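Local coordinates for putative uncharacterized protein (Mycobacterium tuberculosis, PDB 2ZQ5), which probably transfers a sulfuryl group from 3'-phosphoadenosine 5'-phosphosulfate to an acceptor molecule, at residues F63-A68 / Q180-V185; E172-L177 / P233-A238; Y187-H192 / D291-G296; V251-R256 / R295-F300; S267-T272 / A283-D288. All coordinates share one frame; numbering follows the deposited sequence.

Interaction 1: residues F63-A68 / Q180-V185; sequences FFLRGA and QSLHSV
Leu-182 lays its side chain against one side of helix 55-81, at Leu-65 and Ala-68. From CB the chain leads to CG, which is anti to the carbonyl carbon (chi1 -78°), and CG divides it into two methyls. CD2 stays farther from the helix, whereas CD1 makes the contact, 3.9 Å from Leu-65 CD2 and 4.3 Å from Ala-68 CB. The two leucine side chains cross at about a right angle, so they meet through single methyls and share little length. Leu-65 also packs on Leu-43 and Leu-44 of helix 36-50. In the sulfotransferase fold the contact thus joins helix 55-81, which precedes strand 94-97 of the parallel sheet, to the loop that follows helix 175-178. Beside the leucines the backbones themselves approach, with Ala-68 O 4.0 Å from Gln-180 CA. The Gln-180 CB points away from the helix, and its amide is held by Arg-211 and by Ser-75, two turns farther along helix 55-81. Just beyond Leu-182, His-183 ND1 donates to Ser-181 O at 2.7 Å; the acceptor lies in the imidazole plane, and the donor stands above the plane of the carbonyl.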
# COMPACT_ATOMS: atom_id res chain seq x y z
N PHE A 63 3.81 1.66 17.55
CA PHE A 63 2.37 1.64 17.31
C PHE A 63 2.06 0.98 15.96
O PHE A 63 1.17 0.13 15.87
CB PHE A 63 1.82 3.07 17.32
CG PHE A 63 0.33 3.15 17.14
CD1 PHE A 63 -0.53 2.88 18.21
CD2 PHE A 63 -0.22 3.49 15.91
CE1 PHE A 63 -1.91 2.95 18.05
CE2 PHE A 63 -1.61 3.56 15.74
CZ PHE A 63 -2.45 3.29 16.81
N PHE A 64 2.79 1.37 14.93
CA PHE A 64 2.56 0.81 13.60
C PHE A 64 2.86 -0.68 13.52
O PHE A 64 2.13 -1.42 12.85
CB PHE A 64 3.41 1.53 12.54
CG PHE A 64 3.20 3.01 12.49
CD1 PHE A 64 1.94 3.57 12.67
CD2 PHE A 64 4.28 3.86 12.23
CE1 PHE A 64 1.75 4.95 12.59
CE2 PHE A 64 4.10 5.24 12.15
CZ PHE A 64 2.83 5.78 12.33
N LEU A 65 3.93 -1.13 14.17
CA LEU A 65 4.27 -2.54 14.13
C LEU A 65 3.29 -3.37 14.94
O LEU A 65 2.91 -4.46 14.52
CB LEU A 65 5.71 -2.76 14.61
CG LEU A 65 6.78 -2.11 13.71
CD1 LEU A 65 8.16 -2.42 14.26
CD2 LEU A 65 6.65 -2.64 12.27
N ARG A 66 2.86 -2.86 16.09
CA ARG A 66 1.88 -3.58 16.88
C ARG A 66 0.61 -3.67 16.04
O ARG A 66 -0.07 -4.70 16.03
CB ARG A 66 1.57 -2.85 18.19
CG ARG A 66 0.60 -3.62 19.08
CD ARG A 66 0.09 -2.79 20.24
NE ARG A 66 -0.77 -1.69 19.79
CZ ARG A 66 -1.43 -0.88 20.59
NH1 ARG A 66 -1.35 -1.02 21.91
NH2 ARG A 66 -2.19 0.09 20.09
N GLY A 67 0.30 -2.59 15.33
CA GLY A 67 -0.88 -2.55 14.50
C GLY A 67 -0.86 -3.60 13.41
O GLY A 67 -1.89 -4.19 13.08
N ALA A 68 0.32 -3.83 12.83
CA ALA A 68 0.46 -4.82 11.78
C ALA A 68 0.17 -6.21 12.35
O ALA A 68 -0.49 -7.03 11.70
CB ALA A 68 1.87 -4.78 11.20
N GLN A 180 0.85 -7.20 7.24
CA GLN A 180 0.61 -8.36 8.10
C GLN A 180 1.80 -9.32 8.03
O GLN A 180 2.07 -10.05 8.99
CB GLN A 180 -0.67 -9.09 7.68
CG GLN A 180 -1.95 -8.34 7.98
CD GLN A 180 -3.19 -9.18 7.76
OE1 GLN A 180 -3.11 -10.41 7.67
NE2 GLN A 180 -4.35 -8.53 7.68
N SER A 181 2.50 -9.31 6.89
CA SER A 181 3.66 -10.17 6.65
C SER A 181 4.96 -9.40 6.87
O SER A 181 6.06 -9.95 6.69
CB SER A 181 3.65 -10.69 5.22
OG SER A 181 2.45 -11.37 4.91
N LEU A 182 4.85 -8.13 7.24
CA LEU A 182 6.00 -7.25 7.44
C LEU A 182 6.88 -7.16 6.19
O LEU A 182 8.10 -6.98 6.29
CB LEU A 182 6.83 -7.68 8.66
CG LEU A 182 6.29 -7.31 10.06
CD1 LEU A 182 5.88 -5.84 10.09
CD2 LEU A 182 5.11 -8.20 10.41
N HIS A 183 6.26 -7.31 5.02
CA HIS A 183 6.94 -7.18 3.73
C HIS A 183 6.25 -5.99 3.06
O HIS A 183 5.12 -6.11 2.58
CB HIS A 183 6.75 -8.43 2.86
CG HIS A 183 7.64 -9.58 3.23
ND1 HIS A 183 7.50 -10.28 4.40
CD2 HIS A 183 8.66 -10.16 2.56
CE1 HIS A 183 8.39 -11.25 4.45
NE2 HIS A 183 9.11 -11.20 3.34
N SER A 184 6.92 -4.85 3.03
CA SER A 184 6.33 -3.65 2.46
C SER A 184 7.38 -2.60 2.13
O SER A 184 8.35 -2.44 2.87
CB SER A 184 5.33 -3.06 3.46
OG SER A 184 4.81 -1.82 3.02
N VAL A 185 7.20 -1.90 1.02
CA VAL A 185 8.16 -0.85 0.66
C VAL A 185 7.76 0.48 1.31
O VAL A 185 8.39 1.51 1.08
CB VAL A 185 8.29 -0.66 -0.88
CG1 VAL A 185 8.91 -1.90 -1.50
CG2 VAL A 185 6.93 -0.38 -1.50

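Interaction 2: residues E172-L177 / P233-A238; sequences EECWQL and PSHLFA
Cys-174 and His-235 have matching first torsions, chi1 -57° and -58°, each holding its SG or CG anti to the carbonyl carbon, and this brings the sulfur up to the imidazole. In the P-loop-type sulfotransferase fold the contact lies just past strand 227-231, where the chain turns into the short helix 234-237 and meets the 172-177 segment. SG comes in at the ring edge, 82° off the ring normal, and is 3.4 Å from His-235 CE1 and 3.7 Å from His-235 NE2. This is a sulfur-aromatic approach in the ring plane, with no sulfur over a face. The same imidazole also packs edge-to-face with Phe-95 of strand 94-97, so it is wedged between the sheet and the 172-177 segment. A second, looser touch is made by Glu-173, whose extended side chain crosses Pro-233 at about a right angle; Glu-173 OE2 is 3.8 Å from Pro-233 CD. The same oxygen forms a salt bridge with Lys-231, which ties the 172-177 segment to the end of the strand. Glu-172 bonds within its own segment. Its OE1 accepts from Gln-176 NE2, which reaches it from above the carboxylate plane, and its OE2 uses the anti lone pair to accept from Glu-173 N at 2.8 Å.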
# COMPACT_ATOMS: atom_id res chain seq x y z
N GLU A 172 -8.23 1.87 0.24
CA GLU A 172 -6.87 1.83 0.76
C GLU A 172 -5.91 1.04 -0.13
O GLU A 172 -6.33 0.22 -0.95
CB GLU A 172 -6.86 1.20 2.16
CG GLU A 172 -6.74 2.18 3.31
CD GLU A 172 -5.39 2.86 3.37
OE1 GLU A 172 -5.07 3.44 4.43
OE2 GLU A 172 -4.65 2.85 2.36
N GLU A 173 -4.62 1.29 0.07
CA GLU A 173 -3.57 0.61 -0.67
C GLU A 173 -3.26 -0.75 -0.06
O GLU A 173 -3.50 -0.99 1.13
CB GLU A 173 -2.30 1.46 -0.68
CG GLU A 173 -2.45 2.79 -1.39
CD GLU A 173 -1.15 3.55 -1.42
OE1 GLU A 173 -0.51 3.65 -0.36
OE2 GLU A 173 -0.76 4.04 -2.51
N CYS A 174 -2.68 -1.63 -0.87
CA CYS A 174 -2.36 -2.99 -0.43
C CYS A 174 -1.38 -3.12 0.72
O CYS A 174 -1.34 -4.17 1.36
CB CYS A 174 -1.87 -3.81 -1.63
SG CYS A 174 -3.04 -3.89 -3.01
N TRP A 175 -0.58 -2.09 0.99
CA TRP A 175 0.37 -2.21 2.10
C TRP A 175 -0.38 -2.45 3.40
O TRP A 175 0.17 -3.02 4.34
CB TRP A 175 1.27 -0.97 2.23
CG TRP A 175 0.56 0.30 2.59
CD1 TRP A 175 0.11 1.26 1.73
CD2 TRP A 175 0.22 0.74 3.91
NE1 TRP A 175 -0.50 2.27 2.43
CE2 TRP A 175 -0.45 1.98 3.77
CE3 TRP A 175 0.40 0.21 5.19
CZ2 TRP A 175 -0.93 2.69 4.87
CZ3 TRP A 175 -0.08 0.92 6.29
CH2 TRP A 175 -0.74 2.15 6.11
N GLN A 176 -1.65 -2.04 3.45
CA GLN A 176 -2.45 -2.24 4.66
C GLN A 176 -2.66 -3.73 4.91
O GLN A 176 -2.92 -4.14 6.04
CB GLN A 176 -3.79 -1.52 4.54
CG GLN A 176 -3.69 -0.03 4.79
CD GLN A 176 -3.81 0.33 6.27
OE1 GLN A 176 -3.26 -0.34 7.14
NE2 GLN A 176 -4.54 1.41 6.55
N LEU A 177 -2.55 -4.53 3.85
CA LEU A 177 -2.68 -5.98 3.99
C LEU A 177 -1.30 -6.62 4.08
O LEU A 177 -1.07 -7.47 4.94
CB LEU A 177 -3.43 -6.58 2.79
CG LEU A 177 -4.90 -6.23 2.63
CD1 LEU A 177 -5.43 -6.86 1.36
CD2 LEU A 177 -5.70 -6.71 3.84
N PRO A 233 2.29 0.67 -4.23
CA PRO A 233 3.63 0.78 -4.81
C PRO A 233 4.40 -0.56 -4.86
O PRO A 233 5.26 -0.74 -5.70
CB PRO A 233 4.32 1.78 -3.88
CG PRO A 233 3.20 2.68 -3.47
CD PRO A 233 2.09 1.69 -3.18
N SER A 234 4.07 -1.49 -3.96
CA SER A 234 4.79 -2.77 -3.93
C SER A 234 4.70 -3.57 -5.22
O SER A 234 5.60 -4.35 -5.54
CB SER A 234 4.29 -3.65 -2.78
OG SER A 234 2.99 -4.15 -3.05
N HIS A 235 3.63 -3.38 -5.97
CA HIS A 235 3.44 -4.13 -7.20
C HIS A 235 4.55 -3.89 -8.21
O HIS A 235 4.78 -4.71 -9.10
CB HIS A 235 2.04 -3.81 -7.74
CG HIS A 235 0.96 -4.15 -6.77
ND1 HIS A 235 -0.16 -3.37 -6.56
CD2 HIS A 235 0.87 -5.17 -5.88
CE1 HIS A 235 -0.88 -3.88 -5.58
NE2 HIS A 235 -0.28 -4.97 -5.15
N LEU A 236 5.28 -2.79 -8.06
CA LEU A 236 6.40 -2.50 -8.94
C LEU A 236 7.56 -3.45 -8.64
O LEU A 236 8.26 -3.92 -9.54
CB LEU A 236 6.91 -1.07 -8.71
CG LEU A 236 6.03 0.09 -9.15
CD1 LEU A 236 6.63 1.40 -8.64
CD2 LEU A 236 5.92 0.12 -10.67
N PHE A 237 7.73 -3.73 -7.34
CA PHE A 237 8.81 -4.58 -6.84
C PHE A 237 8.52 -6.07 -6.82
O PHE A 237 9.45 -6.89 -6.83
CB PHE A 237 9.15 -4.17 -5.39
CG PHE A 237 9.56 -2.73 -5.22
CD1 PHE A 237 10.90 -2.39 -5.12
CD2 PHE A 237 8.60 -1.73 -5.12
CE1 PHE A 237 11.29 -1.07 -4.92
CE2 PHE A 237 8.98 -0.40 -4.93
CZ PHE A 237 10.33 -0.07 -4.82
N ALA A 238 7.24 -6.42 -6.77
CA ALA A 238 6.85 -7.82 -6.64
C ALA A 238 5.97 -8.36 -7.76
O ALA A 238 5.09 -9.19 -7.51
CB ALA A 238 6.14 -8.01 -5.30

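Interaction 3: residues Y187-H192 / D291-G296; sequences YEALAH and DTWSRG
A salt-bridge network of Glu-188, Arg-295 and Asp-291 ties the loop before helix 194-201 to helix 282-304. Glu-188 and Arg-295 come from opposite directions. Arg-295 NH2 donates to Glu-188 OE2 at 2.8 Å, on the syn side and a little out of the carboxylate plane, with carboxylate and guanidinium planes 41° apart. One turn back, the arginine's NE and NH2 grip Asp-291 OD1 and OD2 side-on; the oxygens lie in the guanidinium plane but are met from above their own carboxylate plane, so NH2 is shared by the two acids. Glu-188 OE2 also lies 2.7 Å from Thr-292 OG1. One water links Glu-188 O to Thr-292 OG1, and another accepts from Arg-295 NH1 and donates to Glu-188 OE1 at 2.7 Å. Beside this polar patch Ala-189 CB packs on Trp-293 CZ2 at 4.2 Å, while Thr-292 CG2 sits over the centre of that indole. Helix 194-201 touches both Glu-188 and Arg-295 through Ala-197, and Trp-293 reaches Met-265 of helix 262-272.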
# COMPACT_ATOMS: atom_id res chain seq x y z
N TYR A 187 7.88 1.08 4.55
CA TYR A 187 8.82 1.35 5.63
C TYR A 187 10.02 2.18 5.22
O TYR A 187 10.34 3.17 5.89
CB TYR A 187 9.28 0.04 6.26
CG TYR A 187 8.14 -0.81 6.77
CD1 TYR A 187 7.20 -0.28 7.65
CD2 TYR A 187 7.98 -2.12 6.35
CE1 TYR A 187 6.12 -1.04 8.09
CE2 TYR A 187 6.91 -2.89 6.78
CZ TYR A 187 5.98 -2.34 7.65
OH TYR A 187 4.90 -3.09 8.07
N GLU A 188 10.68 1.80 4.13
CA GLU A 188 11.86 2.51 3.68
C GLU A 188 11.57 3.90 3.11
O GLU A 188 12.48 4.70 2.91
CB GLU A 188 12.61 1.67 2.64
CG GLU A 188 11.92 1.56 1.30
CD GLU A 188 12.54 0.47 0.45
OE1 GLU A 188 12.32 -0.72 0.77
OE2 GLU A 188 13.25 0.80 -0.52
N ALA A 189 10.29 4.20 2.85
CA ALA A 189 9.90 5.50 2.33
C ALA A 189 9.49 6.44 3.47
O ALA A 189 9.20 7.61 3.24
CB ALA A 189 8.76 5.34 1.34
N LEU A 190 9.47 5.92 4.69
CA LEU A 190 9.07 6.69 5.86
C LEU A 190 10.15 6.71 6.95
O LEU A 190 9.98 7.33 8.00
CB LEU A 190 7.77 6.13 6.44
CG LEU A 190 6.55 6.29 5.53
CD1 LEU A 190 5.43 5.38 5.99
CD2 LEU A 190 6.11 7.75 5.54
N ALA A 191 11.25 6.01 6.69
CA ALA A 191 12.34 5.94 7.65
C ALA A 191 13.61 5.51 6.93
O ALA A 191 13.55 4.94 5.84
CB ALA A 191 12.01 4.93 8.75
N HIS A 192 14.75 5.79 7.54
CA HIS A 192 16.03 5.41 6.97
C HIS A 192 16.34 4.01 7.46
O HIS A 192 16.90 3.82 8.54
CB HIS A 192 17.13 6.37 7.42
CG HIS A 192 18.47 6.05 6.85
ND1 HIS A 192 18.75 6.14 5.51
CD2 HIS A 192 19.61 5.60 7.44
CE1 HIS A 192 20.00 5.77 5.29
NE2 HIS A 192 20.54 5.44 6.45
N ASP A 291 17.05 5.82 -4.49
CA ASP A 291 17.35 4.39 -4.53
C ASP A 291 16.09 3.54 -4.60
O ASP A 291 15.94 2.70 -5.49
CB ASP A 291 18.15 3.98 -3.29
CG ASP A 291 18.35 2.48 -3.20
OD1 ASP A 291 18.85 1.88 -4.17
OD2 ASP A 291 17.99 1.90 -2.15
N THR A 292 15.17 3.77 -3.67
CA THR A 292 13.93 3.01 -3.62
C THR A 292 13.13 2.99 -4.91
O THR A 292 12.81 1.92 -5.44
CB THR A 292 13.00 3.54 -2.51
OG1 THR A 292 13.63 3.34 -1.24
CG2 THR A 292 11.66 2.81 -2.52
N TRP A 293 12.81 4.17 -5.43
CA TRP A 293 12.00 4.24 -6.63
C TRP A 293 12.68 3.89 -7.95
O TRP A 293 12.00 3.48 -8.89
CB TRP A 293 11.29 5.59 -6.68
CG TRP A 293 10.50 5.78 -5.41
CD1 TRP A 293 10.72 6.71 -4.44
CD2 TRP A 293 9.48 4.91 -4.91
NE1 TRP A 293 9.92 6.46 -3.35
CE2 TRP A 293 9.15 5.36 -3.61
CE3 TRP A 293 8.83 3.78 -5.42
CZ2 TRP A 293 8.19 4.72 -2.82
CZ3 TRP A 293 7.88 3.14 -4.63
CH2 TRP A 293 7.57 3.61 -3.34
N SER A 294 13.99 4.05 -8.03
CA SER A 294 14.66 3.66 -9.27
C SER A 294 14.69 2.13 -9.29
O SER A 294 14.58 1.52 -10.35
CB SER A 294 16.07 4.25 -9.36
OG SER A 294 16.91 3.85 -8.30
N ARG A 295 14.82 1.51 -8.12
CA ARG A 295 14.81 0.05 -8.04
C ARG A 295 13.41 -0.45 -8.39
O ARG A 295 13.25 -1.40 -9.15
CB ARG A 295 15.18 -0.43 -6.63
CG ARG A 295 16.68 -0.46 -6.37
CD ARG A 295 17.04 -1.17 -5.07
NE ARG A 295 16.73 -0.39 -3.88
CZ ARG A 295 15.68 -0.60 -3.09
NH1 ARG A 295 14.81 -1.57 -3.35
NH2 ARG A 295 15.51 0.16 -2.02
N GLY A 296 12.39 0.20 -7.84
CA GLY A 296 11.02 -0.20 -8.13
C GLY A 296 10.69 -0.18 -9.61
O GLY A 296 10.17 -1.16 -10.15
O HOH W 1 13.09 5.68 0.39
O HOH W 2 13.39 -2.58 -0.89

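Interaction 4: residues V251-R256 / R295-F300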
# COMPACT_ATOMS: atom_id res chain seq x y z
N VAL A 251 -2.67 -5.49 -15.10
CA VAL A 251 -1.84 -4.50 -14.43
C VAL A 251 -1.74 -3.17 -15.18
O VAL A 251 -1.43 -3.14 -16.37
CB VAL A 251 -0.42 -5.06 -14.24
CG1 VAL A 251 0.42 -4.10 -13.42
CG2 VAL A 251 -0.49 -6.42 -13.55
N VAL A 252 -2.01 -2.08 -14.46
CA VAL A 252 -1.95 -0.74 -15.02
C VAL A 252 -0.88 0.06 -14.29
O VAL A 252 -0.93 0.20 -13.07
CB VAL A 252 -3.29 0.02 -14.86
CG1 VAL A 252 -3.19 1.40 -15.48
CG2 VAL A 252 -4.41 -0.77 -15.51
N GLN A 253 0.09 0.58 -15.04
CA GLN A 253 1.16 1.38 -14.46
C GLN A 253 1.05 2.83 -14.90
O GLN A 253 0.90 3.12 -16.08
CB GLN A 253 2.53 0.83 -14.88
CG GLN A 253 3.69 1.66 -14.34
CD GLN A 253 5.04 1.15 -14.79
OE1 GLN A 253 5.18 0.63 -15.90
NE2 GLN A 253 6.05 1.30 -13.94
N THR A 254 1.13 3.74 -13.93
CA THR A 254 1.06 5.16 -14.23
C THR A 254 2.48 5.67 -14.46
O THR A 254 3.44 5.13 -13.92
CB THR A 254 0.41 5.95 -13.08
OG1 THR A 254 1.10 5.65 -11.85
CG2 THR A 254 -1.06 5.59 -12.95
N HIS A 255 2.60 6.71 -15.28
CA HIS A 255 3.90 7.27 -15.60
C HIS A 255 3.91 8.79 -15.55
O HIS A 255 2.94 9.44 -15.91
CB HIS A 255 4.32 6.84 -17.01
CG HIS A 255 4.52 5.37 -17.16
ND1 HIS A 255 5.69 4.74 -16.80
CD2 HIS A 255 3.70 4.40 -17.63
CE1 HIS A 255 5.58 3.44 -17.04
NE2 HIS A 255 4.38 3.21 -17.55
N ARG A 256 5.04 9.33 -15.11
CA ARG A 256 5.24 10.78 -15.04
C ARG A 256 6.74 10.97 -14.86
O ARG A 256 7.35 10.30 -14.03
CB ARG A 256 4.48 11.37 -13.85
CG ARG A 256 4.40 12.89 -13.89
CD ARG A 256 3.63 13.42 -12.71
NE ARG A 256 3.42 14.86 -12.80
CZ ARG A 256 2.78 15.58 -11.89
NH1 ARG A 256 2.29 15.00 -10.80
NH2 ARG A 256 2.62 16.89 -12.07
N ARG A 295 14.82 1.51 -8.12
CA ARG A 295 14.81 0.05 -8.04
C ARG A 295 13.41 -0.45 -8.39
O ARG A 295 13.25 -1.40 -9.15
CB ARG A 295 15.18 -0.43 -6.63
CG ARG A 295 16.68 -0.46 -6.37
CD ARG A 295 17.04 -1.17 -5.07
NE ARG A 295 16.73 -0.39 -3.88
CZ ARG A 295 15.68 -0.60 -3.09
NH1 ARG A 295 14.81 -1.57 -3.35
NH2 ARG A 295 15.51 0.16 -2.02
N GLY A 296 12.39 0.20 -7.84
CA GLY A 296 11.02 -0.20 -8.13
C GLY A 296 10.69 -0.18 -9.61
O GLY A 296 10.17 -1.16 -10.15
N LEU A 297 10.98 0.93 -10.27
CA LEU A 297 10.69 1.04 -11.69
C LEU A 297 11.52 0.07 -12.53
O LEU A 297 11.02 -0.51 -13.49
CB LEU A 297 10.89 2.48 -12.16
CG LEU A 297 9.87 3.48 -11.60
CD1 LEU A 297 10.26 4.90 -11.97
CD2 LEU A 297 8.48 3.14 -12.13
N GLU A 298 12.79 -0.10 -12.17
CA GLU A 298 13.66 -1.01 -12.91
C GLU A 298 13.20 -2.45 -12.73
O GLU A 298 13.13 -3.21 -13.70
CB GLU A 298 15.11 -0.84 -12.45
CG GLU A 298 16.14 -1.63 -13.26
CD GLU A 298 16.14 -3.11 -12.92
OE1 GLU A 298 16.11 -3.44 -11.72
OE2 GLU A 298 16.20 -3.94 -13.86
N ARG A 299 12.88 -2.83 -11.50
CA ARG A 299 12.43 -4.20 -11.23
C ARG A 299 11.12 -4.51 -11.94
O ARG A 299 10.91 -5.64 -12.39
CB ARG A 299 12.27 -4.42 -9.73
CG ARG A 299 13.59 -4.45 -8.95
CD ARG A 299 14.41 -5.70 -9.25
NE ARG A 299 14.99 -5.67 -10.59
CZ ARG A 299 15.54 -6.73 -11.19
NH1 ARG A 299 15.57 -7.91 -10.59
NH2 ARG A 299 16.05 -6.60 -12.41
N PHE A 300 10.23 -3.53 -12.05
CA PHE A 300 8.96 -3.74 -12.73
C PHE A 300 9.22 -3.98 -14.21
O PHE A 300 8.66 -4.90 -14.80
CB PHE A 300 8.04 -2.53 -12.56
CG PHE A 300 6.63 -2.76 -13.03
CD1 PHE A 300 5.77 -3.60 -12.33
CD2 PHE A 300 6.16 -2.14 -14.19
CE1 PHE A 300 4.47 -3.83 -12.77
CE2 PHE A 300 4.85 -2.36 -14.64
CZ PHE A 300 4.00 -3.20 -13.92
O HOH W 3 8.76 0.55 -14.80
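This is a buried strand-to-helix contact, in which helix 282-304 rests on the sheet over strand 250-255, and it is carried by Val-251, Gln-253, Leu-297 and Phe-300. The axes of 251-255 and 295-300 come within 12.0 Å at 137° between their N-to-C directions. Phe-300 spans much of that separation: its ring edge receives Val-251 CG1, 3.7 Å from Phe-300 CZ. Gln-253, with CG anti to the backbone N (chi1 178°) and the chain extended, runs alongside the ring, the two side chains pointing opposite ways. Its amide plane is 65° from the ring plane, and Gln-253 OE1 lies 3.3 Å from Phe-300 CE2. The strand and the helix belong to a beta-alpha-beta crossover of the P-loop-type core, since helix 282-304 leads on to the neighbouring parallel strand 312-316. At the same amide, Gln-253 NE2 packs against Leu-297 CD2 at 3.5 Å and donates to a water 2.9 Å away, which also lies 2.8 Å from Leu-297 O. At the strand's C-terminal end Thr-254, and just past it Arg-256, hydrogen-bond to Thr-102 and Arg-101, in the loop that in related sulfotransferases binds the 5'-phosphosulfate of the donor.

Interaction 5: residues S267-T272 / A283-D288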
# COMPACT_ATOMS: atom_id res chain seq x y z
N SER A 267 9.21 15.85 -0.07
CA SER A 267 8.53 16.79 0.81
C SER A 267 7.39 16.09 1.54
O SER A 267 7.16 16.34 2.73
CB SER A 267 7.99 17.96 -0.01
OG SER A 267 7.35 18.92 0.83
N LEU A 268 6.69 15.20 0.85
CA LEU A 268 5.60 14.46 1.48
C LEU A 268 6.15 13.59 2.61
O LEU A 268 5.60 13.56 3.71
CB LEU A 268 4.88 13.58 0.45
CG LEU A 268 3.84 12.60 1.01
CD1 LEU A 268 2.75 13.36 1.74
CD2 LEU A 268 3.25 11.78 -0.12
N ALA A 269 7.24 12.88 2.32
CA ALA A 269 7.86 12.02 3.32
C ALA A 269 8.35 12.83 4.50
O ALA A 269 8.20 12.43 5.65
CB ALA A 269 9.01 11.25 2.69
N GLN A 270 8.94 13.98 4.20
CA GLN A 270 9.48 14.88 5.22
C GLN A 270 8.39 15.34 6.18
O GLN A 270 8.53 15.23 7.40
CB GLN A 270 10.13 16.08 4.54
CG GLN A 270 10.75 17.10 5.47
CD GLN A 270 11.47 18.19 4.70
OE1 GLN A 270 10.91 18.78 3.78
NE2 GLN A 270 12.71 18.46 5.09
N HIS A 271 7.30 15.86 5.63
CA HIS A 271 6.20 16.35 6.46
C HIS A 271 5.49 15.25 7.23
O HIS A 271 5.10 15.45 8.37
CB HIS A 271 5.21 17.13 5.59
CG HIS A 271 5.72 18.46 5.15
ND1 HIS A 271 5.95 19.50 6.02
CD2 HIS A 271 6.05 18.92 3.92
CE1 HIS A 271 6.41 20.54 5.35
NE2 HIS A 271 6.48 20.22 4.07
N THR A 272 5.33 14.10 6.60
CA THR A 272 4.65 12.98 7.26
C THR A 272 5.43 12.50 8.48
O THR A 272 4.84 12.22 9.53
CB THR A 272 4.48 11.79 6.30
OG1 THR A 272 3.65 12.18 5.20
CG2 THR A 272 3.84 10.61 7.02
N ALA A 283 18.74 15.72 2.77
CA ALA A 283 19.47 14.95 1.77
C ALA A 283 19.34 13.44 1.92
O ALA A 283 19.40 12.72 0.92
CB ALA A 283 20.94 15.35 1.78
N GLN A 284 19.18 12.96 3.14
CA GLN A 284 19.05 11.52 3.34
C GLN A 284 17.75 11.02 2.75
O GLN A 284 17.69 9.92 2.19
CB GLN A 284 19.13 11.16 4.82
CG GLN A 284 19.29 9.67 5.07
CD GLN A 284 20.54 9.10 4.42
OE1 GLN A 284 20.47 8.42 3.39
NE2 GLN A 284 21.69 9.37 5.02
N ILE A 285 16.68 11.81 2.87
CA ILE A 285 15.41 11.41 2.29
C ILE A 285 15.55 11.33 0.78
O ILE A 285 15.04 10.41 0.14
CB ILE A 285 14.28 12.40 2.65
CG1 ILE A 285 14.02 12.38 4.16
CG2 ILE A 285 13.01 12.05 1.88
CD1 ILE A 285 13.03 13.41 4.62
N GLY A 286 16.26 12.30 0.20
CA GLY A 286 16.47 12.31 -1.23
C GLY A 286 17.26 11.10 -1.71
O GLY A 286 16.90 10.47 -2.70
N ALA A 287 18.34 10.78 -1.00
CA ALA A 287 19.17 9.64 -1.36
C ALA A 287 18.37 8.35 -1.29
O ALA A 287 18.43 7.53 -2.20
CB ALA A 287 20.38 9.56 -0.43
N ASP A 288 17.63 8.17 -0.20
CA ASP A 288 16.83 6.96 -0.02
C ASP A 288 15.73 6.84 -1.08
O ASP A 288 15.48 5.75 -1.59
CB ASP A 288 16.23 6.91 1.39
CG ASP A 288 17.29 6.72 2.47
OD1 ASP A 288 18.48 6.54 2.13
OD2 ASP A 288 16.93 6.72 3.67
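Ile-285 carries this small helix-to-helix contact, fitting its branched side chain against Ala-269 and Gln-270. Its CG1 is anti to the carbonyl carbon (chi1 -66°) and CD1 continues extended, so the tip reaches across to the backbone of the partner helix: Ile-285 CD1 is 3.9 Å from both CA and CB of Gln-270. The other branch points to the neighbouring residue, with Ile-285 CG2 4.2 Å from Ala-269 CB. The nearest CA atoms, those of Gln-270 and Ile-285, are 7.5 Å apart. The rest is looser. Only 116 Å² is buried in all, no hydrogen bond crosses between the two segments, and the extended Gln-270 side chain leaves the isoleucine at CB and gives its OE1 to Tyr-370. Ala-283 and Ala-287, on the other side of their helix, are exposed to solvent. At the end of helix 262-272, Leu-268 O accepts twice, from Thr-272 N and, from the opposite face of its plane, from Thr-272 OG1 at 2.8 Å. In the sulfotransferase fold these are two consecutive helices, joined by the loop 273-281, that form part of the crossover between the parallel strands 250-255 and 312-316.

Helix 282-304 threads interactions 3, 4 and 5, with interaction 5 nested inside the loops closed by the other two. Interactions 3 and 5 are about 10 Å apart between centres and touch through a probable hydrogen bond between His-192 ND1 and Asp-288 OD2, 2.7 Å apart. Interaction 2 joins this side to the rest: Phe-237 CZ is 3.2 Å from Thr-292 O, Leu-236 CD2 is 3.5 Å from Gln-253 NE2, and Val-185 CG1 of interaction 1 is 3.6 Å from Phe-237 CD2. Leu-182 CD1 meets Tyr-187 OH at 3.5 Å, linking interactions 1 and 3. Interactions 1 and 4, about 23 Å apart between centres, do not touch; interaction 4 borders the probable donor-binding loop.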